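Local atomic coordinates of N-alpha-acetyltransferase 30 (Saccharomyces cerevisiae, PDB entry 6YGA), a protein that transfers an acetyl group from acetyl-CoA to the N-terminal methionine of proteins beginning Met-Leu, Met-Ile or Met-Phe, as the catalytic subunit of the NatC complex. Residues 37-42 and 81-86. Numbering follows the deposited sequence.
Sequences RYFLNQ and IGMLAV. With EDO (1,2-ethanediol), chain K.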
loop_
_atom_site.group_PDB
_atom_site.type_symbol
_atom_site.label_atom_id
_atom_site.label_comp_id
_atom_site.label_asym_id
_atom_site.label_seq_id
_atom_site.Cartn_x
_atom_site.Cartn_y
_atom_site.Cartn_z
ATOM N N ARG A 37 -21.285 -19.767 0.343
ATOM C CA ARG A 37 -22.511 -19.840 -0.438
ATOM C C ARG A 37 -22.473 -18.883 -1.622
ATOM O O ARG A 37 -23.121 -19.136 -2.643
ATOM C CB ARG A 37 -23.708 -19.552 0.462
ATOM C CG ARG A 37 -24.969 -20.247 0.024
ATOM C CD ARG A 37 -25.770 -20.757 1.205
ATOM N NE ARG A 37 -25.223 -21.989 1.765
ATOM C CZ ARG A 37 -25.503 -23.205 1.306
ATOM N NH1 ARG A 37 -26.317 -23.353 0.269
ATOM N NH2 ARG A 37 -24.969 -24.274 1.881
ATOM N N TYR A 38 -21.718 -17.788 -1.507
ATOM C CA TYR A 38 -21.541 -16.881 -2.637
ATOM C C TYR A 38 -20.807 -17.567 -3.781
ATOM O O TYR A 38 -21.142 -17.369 -4.954
ATOM C CB TYR A 38 -20.787 -15.630 -2.182
ATOM C CG TYR A 38 -20.095 -14.865 -3.290
ATOM C CD1 TYR A 38 -20.812 -14.039 -4.144
ATOM C CD2 TYR A 38 -18.720 -14.958 -3.469
ATOM C CE1 TYR A 38 -20.182 -13.333 -5.152
ATOM C CE2 TYR A 38 -18.081 -14.258 -4.473
ATOM C CZ TYR A 38 -18.815 -13.447 -5.310
ATOM O OH TYR A 38 -18.178 -12.750 -6.309
ATOM N N PHE A 39 -19.803 -18.385 -3.458
ATOM C CA PHE A 39 -19.060 -19.107 -4.484
ATOM C C PHE A 39 -19.833 -20.321 -4.991
ATOM O O PHE A 39 -20.068 -20.457 -6.196
ATOM C CB PHE A 39 -17.699 -19.546 -3.938
ATOM C CG PHE A 39 -16.631 -18.487 -4.013
ATOM C CD1 PHE A 39 -15.927 -18.280 -5.188
ATOM C CD2 PHE A 39 -16.311 -17.718 -2.902
ATOM C CE1 PHE A 39 -14.939 -17.315 -5.263
ATOM C CE2 PHE A 39 -15.321 -16.751 -2.970
ATOM C CZ PHE A 39 -14.635 -16.549 -4.154
ATOM N N LEU A 40 -20.241 -21.210 -4.084
ATOM C CA LEU A 40 -20.669 -22.545 -4.490
ATOM C C LEU A 40 -22.072 -22.567 -5.082
ATOM O O LEU A 40 -22.353 -23.388 -5.961
ATOM C CB LEU A 40 -20.585 -23.506 -3.301
ATOM C CG LEU A 40 -19.244 -24.209 -3.055
ATOM C CD1 LEU A 40 -18.102 -23.230 -2.798
ATOM C CD2 LEU A 40 -19.375 -25.196 -1.903
ATOM N N ASN A 41 -22.964 -21.694 -4.618
ATOM C CA ASN A 41 -24.315 -21.683 -5.161
ATOM C C ASN A 41 -24.382 -21.006 -6.524
ATOM O O ASN A 41 -25.171 -21.422 -7.380
ATOM C CB ASN A 41 -25.267 -21.006 -4.176
ATOM C CG ASN A 41 -25.647 -21.916 -3.029
ATOM O OD1 ASN A 41 -24.783 -22.409 -2.300
ATOM N ND2 ASN A 41 -26.942 -22.148 -2.862
ATOM N N GLN A 42 -23.556 -19.990 -6.757
ATOM C CA GLN A 42 -23.594 -19.261 -8.018
ATOM C C GLN A 42 -22.639 -19.828 -9.063
ATOM O O GLN A 42 -22.934 -19.753 -10.263
ATOM C CB GLN A 42 -23.295 -17.784 -7.767
ATOM C CG GLN A 42 -24.292 -17.139 -6.806
ATOM C CD GLN A 42 -24.071 -15.653 -6.624
ATOM O OE1 GLN A 42 -22.970 -15.210 -6.293
ATOM N NE2 GLN A 42 -25.124 -14.873 -6.834
ATOM N N ILE A 81 -9.520 -17.487 -8.757
ATOM C CA ILE A 81 -9.275 -18.586 -7.829
ATOM C C ILE A 81 -9.391 -18.023 -6.418
ATOM O O ILE A 81 -8.510 -17.287 -5.959
ATOM C CB ILE A 81 -7.904 -19.232 -8.068
ATOM C CG1 ILE A 81 -7.839 -19.829 -9.478
ATOM C CG2 ILE A 81 -7.614 -20.295 -7.018
ATOM C CD1 ILE A 81 -6.512 -20.485 -9.812
ATOM N N GLY A 82 -10.481 -18.358 -5.732
ATOM C CA GLY A 82 -10.733 -17.817 -4.412
ATOM C C GLY A 82 -10.026 -18.561 -3.299
ATOM O O GLY A 82 -9.375 -17.945 -2.447
HETATM N N MSE A 83 -10.147 -19.886 -3.291
HETATM C CA MSE A 83 -9.537 -20.702 -2.245
HETATM C C MSE A 83 -8.875 -21.974 -2.774
HETATM O O MSE A 83 -9.344 -22.591 -3.731
HETATM C CB MSE A 83 -10.577 -21.080 -1.189
HETATM C CG MSE A 83 -11.102 -19.906 -0.383
HETATM SE SE MSE A 83 -12.759 -19.152 -1.088
HETATM C CE MSE A 83 -14.008 -20.493 -0.410
ATOM N N LEU A 84 -7.777 -22.359 -2.126
ATOM C CA LEU A 84 -7.056 -23.585 -2.445
ATOM C C LEU A 84 -6.522 -24.166 -1.147
ATOM O O LEU A 84 -5.703 -23.532 -0.475
ATOM C CB LEU A 84 -5.911 -23.325 -3.428
ATOM C CG LEU A 84 -5.121 -24.556 -3.882
ATOM C CD1 LEU A 84 -6.022 -25.531 -4.633
ATOM C CD2 LEU A 84 -3.936 -24.142 -4.740
ATOM N N ALA A 85 -6.984 -25.361 -0.795
ATOM C CA ALA A 85 -6.572 -26.017 0.436
ATOM C C ALA A 85 -6.287 -27.485 0.154
ATOM O O ALA A 85 -6.998 -28.126 -0.625
ATOM C CB ALA A 85 -7.643 -25.884 1.528
ATOM N N VAL A 86 -5.230 -28.000 0.776
ATOM C CA VAL A 86 -4.863 -29.410 0.705
ATOM C C VAL A 86 -4.559 -29.877 2.120
ATOM O O VAL A 86 -3.852 -29.187 2.863
ATOM C CB VAL A 86 -3.653 -29.650 -0.221
ATOM C CG1 VAL A 86 -3.099 -31.058 -0.031
ATOM C CG2 VAL A 86 -4.041 -29.423 -1.676
HETATM C C1 EDO K . -4.455 -18.352 -4.269
HETATM O O1 EDO K . -3.600 -19.296 -3.611
HETATM C C2 EDO K . -5.907 -18.718 -3.992
HETATM O O2 EDO K . -6.138 -18.649 -2.582
#
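Phe39 of helix 33-40 reaches across to Gly82 and Met83 (selenomethionine) on strand 76-86, and its ring carries nearly all of the helix's share of the contact. CB already heads for the strand, and chi1 of -84°, with CG anti to the carbonyl carbon, carries the ring on in that direction. Along the way Tyr38 packs on one face of this ring, its CD2 3.7 Å above the plane and displaced toward the rim. On the other ring, that of Tyr38, CE2 of Phe39 lies in plane at the edge. The same CE2 stands 4.0 Å from SE of Met83. At the tip, Phe39 CZ ends 4.1 Å from CA of Gly82; because Gly82 carries no CB, the phenyl tip can come up to the strand backbone itself. Met83 answers from the strand with a chain bent at both chi2 (95°) and chi3, which brings SE obliquely to the ring, 4.5 Å from its centroid and 29° off the normal. This is a Met-aromatic contact, joined by dispersion and by the polarisable selenium, with no hydrogen bond between the segments. Val66 of the adjoining strand 61-72 also touches Phe39, and Ile23 of helix 13-26 and Tyr31 pack on Met83, extending the packing around the pair. The carbonyl O of Gly82 takes a weak 3.3 Å hydrogen bond from O2 of an ethanediol, probably a crystallisation additive. Gly82 and Met83 both face Val66, making a classic beta bulge in the antiparallel pairing of strands 61-72 and 76-86. Helix 33-40 thus packs against the central sheet at a bulged point of strand 76-86, consistent with the fourth-strand bulge of GNAT folds, near where strands four and five (114-120) diverge to receive acetyl-CoA in relatives.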